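PDB 4K70: UL37 from Suid herpesvirus 1, which is an inner tegument protein of the herpesvirus particle that probably helps control viral trafficking and binds metal ions such as calcium, here as its N-terminal half. Local coordinates for residues E37-V42 against W78-D83. Sequence-based numbering, arbitrary orientation.
With CA (calcium ion), chain E.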
loop_
_atom_site.group_PDB
_atom_site.type_symbol
_atom_site.label_atom_id
_atom_site.label_comp_id
_atom_site.label_asym_id
_atom_site.label_seq_id
_atom_site.Cartn_x
_atom_site.Cartn_y
_atom_site.Cartn_z
ATOM N N GLU A 37 7.820 -12.448 -18.039
ATOM C CA GLU A 37 6.887 -12.942 -19.034
ATOM C C GLU A 37 5.489 -12.438 -18.710
ATOM O O GLU A 37 5.222 -12.005 -17.591
ATOM C CB GLU A 37 6.892 -14.471 -19.036
ATOM C CG GLU A 37 7.064 -15.071 -20.427
ATOM C CD GLU A 37 8.447 -15.665 -20.643
ATOM O OE1 GLU A 37 9.132 -15.943 -19.631
ATOM O OE2 GLU A 37 8.846 -15.858 -21.821
ATOM N N THR A 38 4.600 -12.480 -19.690
ATOM C CA THR A 38 3.238 -12.033 -19.469
ATOM C C THR A 38 2.294 -13.220 -19.599
ATOM O O THR A 38 2.656 -14.252 -20.163
ATOM C CB THR A 38 2.832 -10.904 -20.450
ATOM O OG1 THR A 38 2.732 -11.422 -21.782
ATOM C CG2 THR A 38 3.841 -9.744 -20.414
ATOM N N PRO A 39 1.086 -13.090 -19.050
ATOM C CA PRO A 39 0.106 -14.176 -19.090
ATOM C C PRO A 39 -0.175 -14.669 -20.516
ATOM O O PRO A 39 -0.201 -15.884 -20.749
ATOM C CB PRO A 39 -1.137 -13.547 -18.452
ATOM C CG PRO A 39 -0.574 -12.521 -17.492
ATOM C CD PRO A 39 0.675 -11.990 -18.161
ATOM N N ALA A 40 -0.380 -13.743 -21.449
ATOM C CA ALA A 40 -0.595 -14.095 -22.848
ATOM C C ALA A 40 0.638 -14.767 -23.431
ATOM O O ALA A 40 0.529 -15.699 -24.227
ATOM C CB ALA A 40 -0.977 -12.826 -23.685
ATOM N N GLY A 41 1.810 -14.292 -23.041
ATOM C CA GLY A 41 3.058 -14.868 -23.522
ATOM C C GLY A 41 3.257 -16.299 -23.050
ATOM O O GLY A 41 3.556 -17.198 -23.839
ATOM N N VAL A 42 3.084 -16.519 -21.755
ATOM C CA VAL A 42 3.183 -17.872 -21.218
ATOM C C VAL A 42 2.123 -18.767 -21.816
ATOM O O VAL A 42 2.399 -19.901 -22.178
ATOM C CB VAL A 42 3.062 -17.892 -19.688
ATOM C CG1 VAL A 42 2.951 -19.343 -19.180
ATOM C CG2 VAL A 42 4.243 -17.167 -19.070
ATOM N N TRP A 78 6.475 -17.595 -11.798
ATOM C CA TRP A 78 7.308 -16.872 -10.831
ATOM C C TRP A 78 7.719 -15.482 -11.307
ATOM O O TRP A 78 7.775 -14.526 -10.524
ATOM C CB TRP A 78 8.575 -17.669 -10.534
ATOM C CG TRP A 78 9.135 -17.481 -9.146
ATOM C CD1 TRP A 78 9.588 -16.320 -8.582
ATOM C CD2 TRP A 78 9.331 -18.508 -8.157
ATOM N NE1 TRP A 78 10.045 -16.561 -7.297
ATOM C CE2 TRP A 78 9.902 -17.897 -7.019
ATOM C CE3 TRP A 78 9.086 -19.888 -8.131
ATOM C CZ2 TRP A 78 10.220 -18.617 -5.862
ATOM C CZ3 TRP A 78 9.406 -20.603 -6.978
ATOM C CH2 TRP A 78 9.969 -19.965 -5.864
ATOM N N ARG A 79 8.052 -15.372 -12.587
ATOM C CA ARG A 79 8.514 -14.094 -13.119
ATOM C C ARG A 79 7.438 -13.445 -13.974
ATOM O O ARG A 79 7.735 -12.744 -14.933
ATOM C CB ARG A 79 9.814 -14.268 -13.906
ATOM C CG ARG A 79 11.040 -14.556 -13.042
ATOM C CD ARG A 79 12.148 -15.259 -13.837
ATOM N NE ARG A 79 11.781 -16.629 -14.194
ATOM C CZ ARG A 79 12.490 -17.713 -13.879
ATOM N NH1 ARG A 79 13.631 -17.599 -13.208
ATOM N NH2 ARG A 79 12.060 -18.919 -14.242
ATOM N N LEU A 80 6.184 -13.659 -13.602
ATOM C CA LEU A 80 5.056 -13.200 -14.402
ATOM C C LEU A 80 4.784 -11.692 -14.248
ATOM O O LEU A 80 4.733 -11.168 -13.138
ATOM C CB LEU A 80 3.814 -14.015 -14.035
ATOM C CG LEU A 80 2.625 -13.968 -14.986
ATOM C CD1 LEU A 80 3.026 -14.567 -16.321
ATOM C CD2 LEU A 80 1.445 -14.710 -14.379
ATOM N N ARG A 81 4.621 -10.996 -15.368
ATOM C CA ARG A 81 4.194 -9.600 -15.341
ATOM C C ARG A 81 2.746 -9.492 -15.815
ATOM O O ARG A 81 2.459 -9.613 -17.009
ATOM C CB ARG A 81 5.095 -8.711 -16.204
ATOM C CG ARG A 81 4.792 -7.216 -16.012
ATOM C CD ARG A 81 5.204 -6.354 -17.188
ATOM N NE ARG A 81 6.647 -6.181 -17.280
ATOM C CZ ARG A 81 7.357 -5.372 -16.500
ATOM N NH1 ARG A 81 6.768 -4.669 -15.531
ATOM N NH2 ARG A 81 8.670 -5.285 -16.675
ATOM N N HIS A 82 1.839 -9.279 -14.869
ATOM C CA HIS A 82 0.417 -9.242 -15.161
ATOM C C HIS A 82 -0.110 -7.832 -14.963
ATOM O O HIS A 82 0.217 -7.178 -13.978
ATOM C CB HIS A 82 -0.345 -10.205 -14.238
ATOM C CG HIS A 82 -1.833 -10.091 -14.352
ATOM N ND1 HIS A 82 -2.495 -10.169 -15.563
ATOM C CD2 HIS A 82 -2.788 -9.899 -13.416
ATOM C CE1 HIS A 82 -3.792 -10.032 -15.362
ATOM N NE2 HIS A 82 -3.997 -9.864 -14.064
ATOM N N ASP A 83 -0.924 -7.359 -15.899
ATOM C CA ASP A 83 -1.500 -6.024 -15.798
ATOM C C ASP A 83 -2.755 -6.094 -14.942
ATOM O O ASP A 83 -3.798 -6.524 -15.417
ATOM C CB ASP A 83 -1.851 -5.499 -17.193
ATOM C CG ASP A 83 -2.312 -4.055 -17.176
ATOM O OD1 ASP A 83 -2.460 -3.469 -16.072
ATOM O OD2 ASP A 83 -2.522 -3.507 -18.271
HETATM CA CA CA E . -2.653 -1.205 -17.195
#
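A single bridge of parallel beta type joins the turn before helix 39-60 to the extended loop after helix 63-78: Glu37 N donates to Arg79 O (3.1 Å), approaching from above that carbonyl's plane, and Glu37 O accepts from Arg81 N at a short 2.5 Å, nearly along its C=O axis (N-H...O 173°). Thr38 is the N-cap of the helix: with chi1 at 69°, OG1 sits between the backbone N and the carbonyl carbon and accepts from Gly41 N, while CB and CG2 rest near Arg81 O. Pro39 packs against two loop residues, its CD lying 3.2 Å from Arg81 O and its CG 3.6 Å from His82 ND1, the two side chains crossing at about a right angle. Leu80, CG anti to the backbone N (chi1 -164°), brings CD1 against the first turn of the helix, to Pro39 CD at 3.9 Å and Val42 CG2 at 4.0 Å. In this strand-free fold the isolated bridge ties the helix N-terminus to the loop whose Asp83 chelates calcium through both carboxylate oxygens. Glu37 OE1 and OE2 accept from Met5 N and Glu6 N in helix 4-12, His82 NE2 bonds Gly87 O, and helix 89-98 packs against Leu80, His82 and Val42.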